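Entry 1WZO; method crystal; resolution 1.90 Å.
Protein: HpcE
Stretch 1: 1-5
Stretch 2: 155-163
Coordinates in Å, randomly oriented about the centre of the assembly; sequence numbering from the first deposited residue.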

# COMPACT_ATOMS: atom_id res chain seq x y z
N MET B 1 -7.62 22.95 9.80
CA MET B 1 -6.24 22.72 10.30
C MET B 1 -5.28 22.37 9.16
O MET B 1 -5.69 21.85 8.12
CB MET B 1 -6.25 21.59 11.34
CG MET B 1 -6.77 20.27 10.83
SD MET B 1 -7.08 19.10 12.17
CE MET B 1 -5.46 18.89 12.82
N LYS B 2 -4.01 22.70 9.36
CA LYS B 2 -2.97 22.43 8.37
C LYS B 2 -2.24 21.15 8.74
O LYS B 2 -1.39 21.14 9.63
CB LYS B 2 -1.99 23.60 8.31
CG LYS B 2 -2.58 24.89 7.75
CD LYS B 2 -1.58 26.03 7.80
CE LYS B 2 -2.14 27.30 7.18
NZ LYS B 2 -3.38 27.76 7.86
N LEU B 3 -2.60 20.06 8.07
CA LEU B 3 -1.98 18.77 8.33
C LEU B 3 -0.62 18.71 7.63
O LEU B 3 -0.44 19.27 6.54
CB LEU B 3 -2.89 17.65 7.83
CG LEU B 3 -4.32 17.71 8.39
CD1 LEU B 3 -5.13 16.52 7.89
CD2 LEU B 3 -4.26 17.73 9.90
N ALA B 4 0.33 18.04 8.27
CA ALA B 4 1.67 17.92 7.71
C ALA B 4 2.31 16.60 8.12
O ALA B 4 1.90 15.97 9.10
CB ALA B 4 2.54 19.08 8.18
N ARG B 5 3.31 16.17 7.35
CA ARG B 5 4.05 14.95 7.64
C ARG B 5 5.52 15.32 7.64
O ARG B 5 5.97 16.09 6.79
CB ARG B 5 3.76 13.87 6.59
CG ARG B 5 2.36 13.29 6.70
CD ARG B 5 2.05 12.27 5.61
NE ARG B 5 2.89 11.07 5.66
CZ ARG B 5 3.93 10.83 4.86
NH1 ARG B 5 4.28 11.71 3.93
NH2 ARG B 5 4.60 9.69 4.97
N GLY B 155 2.83 20.70 -1.39
CA GLY B 155 2.72 20.94 0.04
C GLY B 155 2.81 22.42 0.37
O GLY B 155 2.48 23.27 -0.45
N PRO B 156 3.28 22.76 1.58
CA PRO B 156 3.71 21.79 2.59
C PRO B 156 2.58 21.18 3.41
O PRO B 156 2.78 20.22 4.16
CB PRO B 156 4.68 22.59 3.45
CG PRO B 156 4.12 23.98 3.39
CD PRO B 156 3.76 24.11 1.92
N PHE B 157 1.37 21.73 3.27
CA PHE B 157 0.25 21.24 4.06
C PHE B 157 -0.97 20.73 3.31
O PHE B 157 -1.19 21.05 2.14
CB PHE B 157 -0.27 22.35 4.99
CG PHE B 157 0.81 23.11 5.70
CD1 PHE B 157 1.10 24.42 5.36
CD2 PHE B 157 1.53 22.50 6.73
CE1 PHE B 157 2.09 25.13 6.03
CE2 PHE B 157 2.53 23.21 7.40
CZ PHE B 157 2.81 24.52 7.05
N LEU B 158 -1.75 19.92 4.01
CA LEU B 158 -3.01 19.42 3.50
C LEU B 158 -3.96 20.26 4.35
O LEU B 158 -4.24 19.92 5.50
CB LEU B 158 -3.21 17.94 3.80
CG LEU B 158 -4.63 17.43 3.53
CD1 LEU B 158 -5.06 17.81 2.12
CD2 LEU B 158 -4.69 15.91 3.72
N VAL B 159 -4.40 21.38 3.79
CA VAL B 159 -5.28 22.30 4.50
C VAL B 159 -6.74 21.87 4.41
O VAL B 159 -7.37 21.93 3.35
CB VAL B 159 -5.13 23.72 3.93
CG1 VAL B 159 -5.91 24.72 4.79
CG2 VAL B 159 -3.65 24.09 3.90
N VAL B 160 -7.28 21.44 5.55
CA VAL B 160 -8.65 20.98 5.64
C VAL B 160 -9.54 21.89 6.50
O VAL B 160 -9.10 22.43 7.52
CB VAL B 160 -8.71 19.55 6.22
CG1 VAL B 160 -7.91 18.60 5.34
CG2 VAL B 160 -8.14 19.54 7.63
N GLU B 161 -10.78 22.06 6.06
CA GLU B 161 -11.76 22.87 6.78
C GLU B 161 -11.34 24.32 6.98
O GLU B 161 -11.69 24.92 8.00
CB GLU B 161 -12.04 22.25 8.15
CG GLU B 161 -12.25 20.75 8.14
CD GLU B 161 -12.47 20.18 9.54
OE1 GLU B 161 -11.64 20.47 10.44
OE2 GLU B 161 -13.46 19.46 9.74
N GLU B 162 -10.61 24.89 6.03
CA GLU B 162 -10.18 26.28 6.16
C GLU B 162 -10.52 27.12 4.93
O GLU B 162 -10.88 28.29 5.05
CB GLU B 162 -8.67 26.36 6.44
CG GLU B 162 -8.31 25.98 7.87
CD GLU B 162 -6.83 26.11 8.18
OE1 GLU B 162 -6.18 27.01 7.62
OE2 GLU B 162 -6.33 25.32 9.00
N VAL B 163 -10.43 26.52 3.75
CA VAL B 163 -10.76 27.23 2.52
C VAL B 163 -12.28 27.22 2.35
O VAL B 163 -12.90 26.16 2.25
CB VAL B 163 -10.13 26.55 1.28
CG1 VAL B 163 -10.64 27.23 0.01
CG2 VAL B 163 -8.61 26.65 1.36
O HOH W 1 -10.18 23.36 11.26
O HOH W 2 3.92 17.76 5.16

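The apolar centre of the contact lies on the face of the sheet that carries Leu-3 and Leu-158, a directly opposed pair whose CA atoms are 5.0 Å apart and whose CB atoms approach to 4.1 Å. Leu-3 (chi1 m, chi2 t) also brings its CD1 to 4.3 Å from CG2 of Val-160. That same CG2 lies 3.6 Å from CG of Met-1, so one valine methyl touches two side chains of the first stretch and extends the apolar patch toward the N-terminus.

On the other face, Lys-2 is paired with Val-159, with a CA-CA distance of 4.5 Å; this is a non-hydrogen-bonded pair, and CG of Lys-2 comes to 4.1 Å from CG2 of Val-159. The aliphatic start of the lysine also covers one face of the Phe-157 ring: Lys-2 CB stands 4.3 Å from the ring centroid of Phe-157, 28° off the ring normal, a CH-pi contact. Ala-4 meets the same ring at its edge, with CB 3.8 Å from CD2 of Phe-157. The small alanine and the long lysine thus address different parts of one aromatic side chain.

Backbone hydrogen bonds hold this register. The first residues of HpcE pair here with a segment more than 150 residues later in the same chain, and the two strands run antiparallel, their N-to-C directions 153° apart. Leu-3 and Leu-158 form a reciprocal pair: Leu-158 N donates to Leu-3 O at 2.9 Å (165° at the hydrogen), and Leu-3 N donates to Leu-158 O at 3.1 Å (158°). Leu-3 O additionally receives a CA-H...O contact from Phe-157 CA at 3.2 Å. Two residues farther along, the exchange is repeated by Met-1 and Val-160: Val-160 N donates to Met-1 O at 3.0 Å with a nearly straight angle of 168°, and Met-1 N donates to Val-160 O at 2.8 Å.

Beyond the Ala-4 end of this ladder, water 2 bridges the stretches, accepting from Arg-5 N at 2.8 Å and lying 2.9 Å from Pro-156 O, to which it can donate. Pro-156 follows a cis peptide bond, and the chain turns a corner there.

The polar edge gathers at the other end, around Glu-162. Its carboxylate spans two positive charges: OE2 lies 2.8 Å from the terminal amine, Met-1 N, in a salt bridge whose hydrogen bond is weak, while OE1 lies 2.9 Å from Lys-2 NZ in a hydrogen-bonded salt bridge. In the lysine, chi1 is m, chi2 and chi3 are t, and chi4 is p; CB lies over the Phe-157 ring, and the extended chi2 and chi3 carry NZ out to Glu-162 OE1. Water 1 completes the edge, accepting from Met-1 N at 3.0 Å and donating weakly to Glu-161 OE1 at 3.3 Å. The chain terminus is therefore held by backbone, carboxylate and solvent together.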